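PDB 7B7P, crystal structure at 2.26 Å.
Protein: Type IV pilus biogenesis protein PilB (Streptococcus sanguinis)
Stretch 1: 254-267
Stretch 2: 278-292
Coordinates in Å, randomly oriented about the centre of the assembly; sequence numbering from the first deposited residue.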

ATOM      1  N   GLY A 254     -24.581   4.594 -17.386  1.00 64.54           N
ATOM      2  CA  GLY A 254     -24.374   3.151 -17.456  1.00 67.04           C
ATOM      3  C   GLY A 254     -24.549   2.421 -16.129  1.00 62.05           C
ATOM      4  O   GLY A 254     -24.972   2.978 -15.111  1.00 63.33           O
ATOM      5  N   VAL A 255     -24.207   1.129 -16.159  1.00 64.08           N
ATOM      6  CA  VAL A 255     -24.279   0.250 -14.992  1.00 60.46           C
ATOM      7  C   VAL A 255     -22.873   0.041 -14.420  1.00 61.84           C
ATOM      8  O   VAL A 255     -21.976   0.852 -14.651  1.00 57.85           O
ATOM      9  N   THR A 256     -22.657  -1.034 -13.661  1.00 64.63           N
ATOM     10  CA  THR A 256     -21.439  -1.185 -12.865  1.00 57.99           C
ATOM     11  C   THR A 256     -20.746  -2.497 -13.227  1.00 55.41           C
ATOM     12  O   THR A 256     -21.194  -3.575 -12.827  1.00 56.46           O
ATOM     13  N   ASN A 257     -19.635  -2.402 -13.960  1.00 59.70           N
ATOM     14  CA  ASN A 257     -18.895  -3.551 -14.484  1.00 53.33           C
ATOM     15  C   ASN A 257     -17.468  -3.443 -13.955  1.00 53.54           C
ATOM     16  O   ASN A 257     -16.537  -3.104 -14.698  1.00 56.68           O
ATOM     17  N   PRO A 258     -17.264  -3.701 -12.665  1.00 57.02           N
ATOM     18  CA  PRO A 258     -15.924  -3.513 -12.088  1.00 53.64           C
ATOM     19  C   PRO A 258     -14.869  -4.440 -12.681  1.00 53.47           C
ATOM     20  O   PRO A 258     -13.698  -4.045 -12.804  1.00 51.74           O
ATOM     21  N   GLY A 259     -15.242  -5.661 -13.061  1.00 52.37           N
ATOM     22  CA  GLY A 259     -14.282  -6.531 -13.725  1.00 52.09           C
ATOM     23  C   GLY A 259     -13.634  -5.882 -14.937  1.00 55.80           C
ATOM     24  O   GLY A 259     -12.409  -5.941 -15.109  1.00 57.27           O
ATOM     25  N   ASP A 260     -14.439  -5.235 -15.799  1.00 54.73           N
ATOM     26  CA  ASP A 260     -13.833  -4.634 -16.988  1.00 54.23           C
ATOM     27  C   ASP A 260     -12.942  -3.459 -16.601  1.00 56.02           C
ATOM     28  O   ASP A 260     -11.849  -3.290 -17.159  1.00 52.67           O
ATOM     29  N   GLY A 261     -13.372  -2.648 -15.628  1.00 54.55           N
ATOM     30  CA  GLY A 261     -12.518  -1.570 -15.175  1.00 54.07           C
ATOM     31  C   GLY A 261     -11.194  -2.090 -14.657  1.00 56.50           C
ATOM     32  O   GLY A 261     -10.128  -1.535 -14.961  1.00 56.64           O
ATOM     33  N   LEU A 262     -11.248  -3.181 -13.879  1.00 55.44           N
ATOM     34  CA  LEU A 262     -10.049  -3.768 -13.303  1.00 56.42           C
ATOM     35  C   LEU A 262      -9.149  -4.338 -14.389  1.00 57.70           C
ATOM     36  O   LEU A 262      -7.914  -4.297 -14.270  1.00 56.89           O
ATOM     37  N   ARG A 263      -9.754  -4.880 -15.450  1.00 55.51           N
ATOM     38  CA  ARG A 263      -8.969  -5.395 -16.565  1.00 59.15           C
ATOM     39  C   ARG A 263      -8.154  -4.284 -17.205  1.00 55.88           C
ATOM     40  O   ARG A 263      -6.943  -4.429 -17.416  1.00 58.31           O
ATOM     41  N   TYR A 264      -8.801  -3.159 -17.523  1.00 59.50           N
ATOM     42  CA  TYR A 264      -8.057  -2.047 -18.107  1.00 55.82           C
ATOM     43  C   TYR A 264      -6.964  -1.574 -17.157  1.00 59.80           C
ATOM     44  O   TYR A 264      -5.814  -1.382 -17.566  1.00 59.94           O
ATOM     45  N   GLY A 265      -7.300  -1.425 -15.871  1.00 57.26           N
ATOM     46  CA  GLY A 265      -6.305  -1.007 -14.902  1.00 52.10           C
ATOM     47  C   GLY A 265      -5.104  -1.918 -14.861  1.00 55.88           C
ATOM     48  O   GLY A 265      -3.965  -1.466 -14.979  1.00 57.02           O
ATOM     49  N   MET A 266      -5.339  -3.227 -14.720  1.00 56.99           N
ATOM     50  CA  MET A 266      -4.220  -4.144 -14.505  1.00 60.92           C
ATOM     51  C   MET A 266      -3.357  -4.308 -15.755  1.00 60.30           C
ATOM     52  O   MET A 266      -2.128  -4.439 -15.645  1.00 59.00           O
ATOM     53  N   ILE A 267      -3.961  -4.355 -16.947  1.00 59.35           N
ATOM     54  CA  ILE A 267      -3.102  -4.549 -18.114  1.00 64.47           C
ATOM     55  C   ILE A 267      -2.262  -3.306 -18.368  1.00 60.62           C
ATOM     56  O   ILE A 267      -1.079  -3.411 -18.707  1.00 63.35           O
ATOM     57  N   TYR A 278      -0.038  -0.402  -8.199  1.00 57.31           N
ATOM     58  CA  TYR A 278      -1.222  -0.240  -7.370  1.00 64.00           C
ATOM     59  C   TYR A 278      -2.463  -0.027  -8.221  1.00 61.34           C
ATOM     60  O   TYR A 278      -2.432   0.725  -9.198  1.00 62.47           O
ATOM     61  N   ILE A 279      -3.565  -0.655  -7.812  1.00 60.76           N
ATOM     62  CA  ILE A 279      -4.902  -0.307  -8.284  1.00 59.05           C
ATOM     63  C   ILE A 279      -5.664   0.380  -7.153  1.00 57.61           C
ATOM     64  O   ILE A 279      -5.689  -0.110  -6.018  1.00 59.00           O
ATOM     65  N   VAL A 280      -6.305   1.494  -7.460  1.00 56.88           N
ATOM     66  CA  VAL A 280      -7.247   2.130  -6.549  1.00 58.74           C
ATOM     67  C   VAL A 280      -8.577   2.118  -7.259  1.00 57.09           C
ATOM     68  O   VAL A 280      -8.776   2.845  -8.236  1.00 59.93           O
ATOM     69  N   LEU A 281      -9.475   1.274  -6.792  1.00 56.23           N
ATOM     70  CA  LEU A 281     -10.744   1.055  -7.455  1.00 59.07           C
ATOM     71  C   LEU A 281     -11.836   1.665  -6.597  1.00 57.64           C
ATOM     72  O   LEU A 281     -11.943   1.340  -5.418  1.00 55.75           O
ATOM     73  N   LEU A 282     -12.651   2.524  -7.195  1.00 58.42           N
ATOM     74  CA  LEU A 282     -13.737   3.193  -6.498  1.00 60.09           C
ATOM     75  C   LEU A 282     -15.053   2.776  -7.130  1.00 55.08           C
ATOM     76  O   LEU A 282     -15.210   2.890  -8.341  1.00 58.71           O
ATOM     77  N   THR A 283     -16.001   2.319  -6.319  1.00 54.47           N
ATOM     78  CA  THR A 283     -17.308   1.955  -6.835  1.00 56.17           C
ATOM     79  C   THR A 283     -18.383   2.393  -5.853  1.00 57.89           C
ATOM     80  O   THR A 283     -18.145   2.477  -4.643  1.00 60.45           O
ATOM     81  N   ASP A 284     -19.569   2.689  -6.396  1.00 56.79           N
ATOM     82  CA  ASP A 284     -20.691   3.211  -5.625  1.00 59.50           C
ATOM     83  C   ASP A 284     -21.937   2.340  -5.745  1.00 59.44           C
ATOM     84  O   ASP A 284     -23.035   2.795  -5.412  1.00 64.57           O
ATOM     85  N   GLY A 285     -21.806   1.105  -6.220  1.00 58.09           N
ATOM     86  CA  GLY A 285     -23.004   0.327  -6.477  1.00 54.30           C
ATOM     87  C   GLY A 285     -22.736  -1.161  -6.484  1.00 58.41           C
ATOM     88  O   GLY A 285     -21.594  -1.625  -6.536  1.00 61.11           O
ATOM     89  N   ILE A 286     -23.823  -1.908  -6.426  1.00 53.28           N
ATOM     90  CA  ILE A 286     -23.721  -3.361  -6.499  1.00 58.26           C
ATOM     91  C   ILE A 286     -23.231  -3.765  -7.888  1.00 58.54           C
ATOM     92  O   ILE A 286     -23.786  -3.292  -8.904  1.00 59.19           O
ATOM     93  N   PRO A 287     -22.228  -4.627  -7.987  1.00 53.20           N
ATOM     94  CA  PRO A 287     -21.842  -5.181  -9.293  1.00 57.27           C
ATOM     95  C   PRO A 287     -23.031  -5.792 -10.019  1.00 55.19           C
ATOM     96  O   PRO A 287     -23.781  -6.595  -9.465  1.00 53.92           O
ATOM     97  N   ASN A 288     -23.218  -5.391 -11.273  1.00 53.30           N
ATOM     98  CA  ASN A 288     -24.388  -5.886 -11.992  1.00 54.27           C
ATOM     99  C   ASN A 288     -24.127  -6.025 -13.485  1.00 57.86           C
ATOM    100  O   ASN A 288     -25.084  -5.991 -14.265  1.00 59.19           O
ATOM    101  N   ALA A 289     -22.866  -6.121 -13.910  1.00 59.36           N
ATOM    102  CA  ALA A 289     -22.552  -6.253 -15.323  1.00 54.40           C
ATOM    103  C   ALA A 289     -21.226  -6.993 -15.477  1.00 55.48           C
ATOM    104  O   ALA A 289     -20.362  -6.949 -14.595  1.00 55.94           O
ATOM    105  N   TYR A 290     -21.071  -7.668 -16.614  1.00 57.20           N
ATOM    106  CA  TYR A 290     -19.845  -8.395 -16.942  1.00 59.52           C
ATOM    107  C   TYR A 290     -19.810  -8.563 -18.453  1.00 57.59           C
ATOM    108  O   TYR A 290     -20.827  -8.399 -19.130  1.00 61.24           O
ATOM    109  N   LEU A 291     -18.621  -8.842 -18.986  1.00 61.52           N
ATOM    110  CA  LEU A 291     -18.451  -9.123 -20.408  1.00 57.28           C
ATOM    111  C   LEU A 291     -18.141 -10.597 -20.612  1.00 60.78           C
ATOM    112  O   LEU A 291     -17.414 -11.195 -19.818  1.00 58.12           O
ATOM    113  N   VAL A 292     -18.700 -11.192 -21.675  1.00 61.41           N
ATOM    114  CA  VAL A 292     -18.358 -12.566 -22.010  1.00 58.13           C
ATOM    115  C   VAL A 292     -17.447 -12.576 -23.230  1.00 58.67           C
ATOM    116  O   VAL A 292     -17.413 -11.652 -24.042  1.00 58.50           O
TER

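The contact has two parts. Loop residues 255-257 lie against residues from Thr283 to Leu291 and carry the polar bonds. The helix that follows, 258-267, runs nearly antiparallel to strand 278-283 and packs on it through apolar side chains.

The polar centre is Thr256 with Asn288. Thr256 N donates to Asn288 OD1 at 2.8 Å, and Asn288 N donates back to Thr256 O at 3.1 Å, the latter almost straight. Asn288 is in the p rotamer; its CA-to-CB bond points sideways, but the end of the side chain comes nearer the loop. OD1 is thereby satisfied by Thr256 N. Asn288 ND2 bonds elsewhere in the structure and also gives a weak bond to water 1, Asn288 ND2 to water O 3.4 Å. The same water O lies 3.1 Å from Thr256 OG1, so it bridges the two side chains.

Thr256 is an m rotamer. Its CG2 sits 3.6 Å from Thr283 OG1, a van der Waals contact; that hydroxyl finds its hydrogen bond elsewhere. Thr283 itself is t and points toward the first stretch. Val255, rotamer m, also points in, and its CG2 meets Ala289 CB at 3.8 Å.

Asn257 is the N-cap of the helix. With chi1 t, its OD1 accepts from Asp260 N at 3.3 Å, a capping bond within its own stretch. Asn257 OD1 is also 3.3 Å from Ala289 O, but both are acceptors and no bond forms. Asn257 ND2 lies 3.7 Å from Leu291 CG and is satisfied elsewhere.

One turn on, Asp260 (t) points toward the second stretch. Its OD1 takes both Arg263 NH2 at 2.9 Å and Arg263 NE at 3.0 Å, a salt bridge within the helix. Asp260 OD2 bonds elsewhere. Leu291, rotamer m, points toward the first stretch, and its CD1 lies by this charged pair, 3.4 Å from Asp260 OD2 and 4.0 Å from Arg263 NH2.

Other side-chain contacts along the helix are apolar. Pro258 CG touches Pro287 CB at 4.1 Å. Leu262 (chi1 t, chi2 p) starts sideways, yet its CD1 reaches Ile279 CG2 at 3.9 Å and Leu281 CD1 at 4.2 Å. Ile279 (m, m) and Leu281 (chi1 t) both point toward the helix, whereas Val280 and Leu282 are out of reach, as expected from the alternation of side chains along a strand. Ile279 CD1 lies 3.6 Å from Gly265 C. A CB on Gly265 would clash with that methyl. Met266 (chi1 m, chi2 t, chi3 t) brings CG to 4.1 Å from Ile279 CD1.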

ATOM      1  CB  VAL A 255     -24.956  -1.083 -15.363  1.00 65.42           C
ATOM      2  CG1 VAL A 255     -26.453  -0.874 -15.522  1.00 62.82           C
ATOM      3  CG2 VAL A 255     -24.344  -1.654 -16.650  1.00 56.80           C
ATOM      4  CB  THR A 256     -21.779  -1.111 -11.366  1.00 58.83           C
ATOM      5  OG1 THR A 256     -22.517   0.094 -11.110  1.00 61.92           O
ATOM      6  CG2 THR A 256     -20.508  -1.122 -10.492  1.00 52.22           C
ATOM      7  CB  ASN A 257     -18.929  -3.577 -16.015  1.00 54.05           C
ATOM      8  CG  ASN A 257     -18.356  -4.878 -16.623  1.00 59.84           C
ATOM      9  OD1 ASN A 257     -17.662  -5.635 -15.947  1.00 57.52           O
ATOM     10  ND2 ASN A 257     -18.656  -5.129 -17.910  1.00 53.37           N
ATOM     11  CB  PRO A 258     -16.152  -3.776 -10.587  1.00 51.69           C
ATOM     12  CG  PRO A 258     -17.330  -4.694 -10.537  1.00 50.00           C
ATOM     13  CD  PRO A 258     -18.213  -4.306 -11.701  1.00 55.39           C
ATOM     14  CB  ASP A 260     -14.897  -4.220 -18.015  1.00 58.21           C
ATOM     15  CG  ASP A 260     -14.327  -4.105 -19.454  1.00 59.69           C
ATOM     16  OD1 ASP A 260     -13.293  -4.727 -19.767  1.00 58.30           O
ATOM     17  OD2 ASP A 260     -14.890  -3.354 -20.278  1.00 62.79           O
ATOM     18  CB  LEU A 262     -10.436  -4.856 -12.292  1.00 54.48           C
ATOM     19  CG  LEU A 262      -9.250  -5.466 -11.525  1.00 57.97           C
ATOM     20  CD1 LEU A 262      -8.616  -4.441 -10.561  1.00 59.57           C
ATOM     21  CD2 LEU A 262      -9.663  -6.717 -10.776  1.00 54.42           C
ATOM     22  CB  ARG A 263      -9.887  -6.068 -17.598  1.00 58.19           C
ATOM     23  CG  ARG A 263      -9.142  -6.573 -18.842  1.00 57.33           C
ATOM     24  CD  ARG A 263     -10.035  -7.490 -19.682  1.00 58.70           C
ATOM     25  NE  ARG A 263     -11.184  -6.798 -20.288  1.00 62.45           N
ATOM     26  CZ  ARG A 263     -11.580  -7.009 -21.545  1.00 65.33           C
ATOM     27  NH1 ARG A 263     -10.911  -7.874 -22.307  1.00 58.81           N
ATOM     28  NH2 ARG A 263     -12.629  -6.369 -22.044  1.00 59.84           N
ATOM     29  CB  TYR A 264      -8.997  -0.903 -18.436  1.00 55.30           C
ATOM     30  CG  TYR A 264      -9.765  -1.054 -19.741  1.00 62.34           C
ATOM     31  CD1 TYR A 264     -10.495  -2.207 -20.013  1.00 59.97           C
ATOM     32  CD2 TYR A 264      -9.794  -0.021 -20.677  1.00 59.99           C
ATOM     33  CE1 TYR A 264     -11.219  -2.336 -21.175  1.00 62.61           C
ATOM     34  CE2 TYR A 264     -10.516  -0.142 -21.851  1.00 57.08           C
ATOM     35  CZ  TYR A 264     -11.228  -1.299 -22.092  1.00 63.91           C
ATOM     36  OH  TYR A 264     -11.957  -1.450 -23.251  1.00 68.00           O
ATOM     37  CB  MET A 266      -4.724  -5.510 -14.028  1.00 55.29           C
ATOM     38  CG  MET A 266      -5.361  -5.468 -12.645  1.00 58.62           C
ATOM     39  SD  MET A 266      -5.680  -7.109 -12.002  1.00 60.77           S
ATOM     40  CE  MET A 266      -5.741  -6.781 -10.219  1.00 54.06           C
ATOM     41  CB  ILE A 267      -3.885  -4.976 -19.375  1.00 64.23           C
ATOM     42  CG1 ILE A 267      -2.889  -5.389 -20.467  1.00 70.11           C
ATOM     43  CG2 ILE A 267      -4.750  -3.884 -19.915  1.00 60.96           C
ATOM     44  CD1 ILE A 267      -3.490  -6.271 -21.559  1.00 69.60           C
ATOM     45  CB  TYR A 278      -1.061   0.958  -6.420  1.00 64.87           C
ATOM     46  CG  TYR A 278       0.035   0.766  -5.398  1.00 67.95           C
ATOM     47  CD1 TYR A 278      -0.175  -0.013  -4.264  1.00 64.73           C
ATOM     48  CD2 TYR A 278       1.280   1.356  -5.569  1.00 65.98           C
ATOM     49  CE1 TYR A 278       0.807  -0.183  -3.333  1.00 66.61           C
ATOM     50  CE2 TYR A 278       2.274   1.184  -4.643  1.00 70.49           C
ATOM     51  CZ  TYR A 278       2.037   0.414  -3.528  1.00 71.98           C
ATOM     52  OH  TYR A 278       3.040   0.240  -2.609  1.00 74.97           O
ATOM     53  CB  ILE A 279      -5.666  -1.547  -8.772  1.00 58.46           C
ATOM     54  CG1 ILE A 279      -4.949  -2.174  -9.969  1.00 58.74           C
ATOM     55  CG2 ILE A 279      -7.128  -1.190  -9.084  1.00 53.77           C
ATOM     56  CD1 ILE A 279      -5.359  -1.589 -11.309  1.00 55.75           C
ATOM     57  CB  VAL A 280      -6.837   3.559  -6.161  1.00 59.58           C
ATOM     58  CG1 VAL A 280      -7.948   4.232  -5.363  1.00 57.51           C
ATOM     59  CG2 VAL A 280      -5.557   3.506  -5.370  1.00 55.68           C
ATOM     60  CB  LEU A 281     -10.988  -0.440  -7.660  1.00 58.91           C
ATOM     61  CG  LEU A 281     -12.158  -0.743  -8.590  1.00 57.92           C
ATOM     62  CD1 LEU A 281     -11.897  -2.038  -9.327  1.00 61.46           C
ATOM     63  CD2 LEU A 281     -13.427  -0.845  -7.791  1.00 58.40           C
ATOM     64  CB  LEU A 282     -13.576   4.718  -6.559  1.00 60.37           C
ATOM     65  CG  LEU A 282     -14.616   5.415  -5.688  1.00 63.79           C
ATOM     66  CD1 LEU A 282     -14.001   6.609  -4.921  1.00 64.11           C
ATOM     67  CD2 LEU A 282     -15.803   5.852  -6.523  1.00 60.56           C
ATOM     68  CB  THR A 283     -17.406   0.430  -7.140  1.00 59.58           C
ATOM     69  OG1 THR A 283     -18.686   0.126  -7.704  1.00 56.60           O
ATOM     70  CG2 THR A 283     -17.191  -0.407  -5.908  1.00 53.31           C
ATOM     71  CB  ASP A 284     -21.015   4.644  -6.061  1.00 64.57           C
ATOM     72  CG  ASP A 284     -21.920   4.699  -7.311  1.00 63.71           C
ATOM     73  OD1 ASP A 284     -21.782   3.817  -8.185  1.00 64.19           O
ATOM     74  OD2 ASP A 284     -22.765   5.623  -7.422  1.00 62.24           O
ATOM     75  CB  ILE A 286     -25.061  -3.998  -6.204  1.00 59.65           C
ATOM     76  CG1 ILE A 286     -25.650  -3.497  -4.880  1.00 56.47           C
ATOM     77  CG2 ILE A 286     -24.922  -5.523  -6.254  1.00 54.27           C
ATOM     78  CD1 ILE A 286     -27.160  -3.810  -4.810  1.00 55.21           C
ATOM     79  CB  PRO A 287     -20.802  -6.246  -8.924  1.00 56.34           C
ATOM     80  CG  PRO A 287     -20.239  -5.791  -7.630  1.00 52.68           C
ATOM     81  CD  PRO A 287     -21.397  -5.155  -6.891  1.00 52.47           C
ATOM     82  CB  ASN A 288     -25.624  -4.944 -11.790  1.00 54.90           C
ATOM     83  CG  ASN A 288     -25.376  -3.538 -12.322  1.00 55.86           C
ATOM     84  OD1 ASN A 288     -24.252  -3.178 -12.719  1.00 58.89           O
ATOM     85  ND2 ASN A 288     -26.431  -2.750 -12.374  1.00 60.58           N
ATOM     86  CB  ALA A 289     -22.508  -4.870 -16.004  1.00 55.61           C
ATOM     87  CB  TYR A 290     -19.765  -9.754 -16.211  1.00 53.59           C
ATOM     88  CG  TYR A 290     -20.997 -10.649 -16.453  1.00 59.84           C
ATOM     89  CD1 TYR A 290     -22.137 -10.541 -15.658  1.00 56.84           C
ATOM     90  CD2 TYR A 290     -21.013 -11.582 -17.491  1.00 55.38           C
ATOM     91  CE1 TYR A 290     -23.255 -11.336 -15.892  1.00 61.22           C
ATOM     92  CE2 TYR A 290     -22.106 -12.369 -17.726  1.00 56.35           C
ATOM     93  CZ  TYR A 290     -23.231 -12.246 -16.942  1.00 62.75           C
ATOM     94  OH  TYR A 290     -24.335 -13.040 -17.196  1.00 61.39           O
ATOM     95  CB  LEU A 291     -17.337  -8.273 -21.017  1.00 56.18           C
ATOM     96  CG  LEU A 291     -17.715  -6.796 -21.056  1.00 62.86           C
ATOM     97  CD1 LEU A 291     -16.603  -5.937 -21.620  1.00 62.88           C
ATOM     98  CD2 LEU A 291     -18.974  -6.637 -21.856  1.00 59.30           C
ATOM     99  CB  VAL A 292     -19.589 -13.477 -22.217  1.00 59.79           C
ATOM    100  CG1 VAL A 292     -20.383 -13.579 -20.926  1.00 58.01           C
ATOM    101  CG2 VAL A 292     -20.460 -13.013 -23.401  1.00 54.84           C
TER
HETATM  102  O   HOH W   1     -25.544   0.471 -11.681  1.00 48.02           O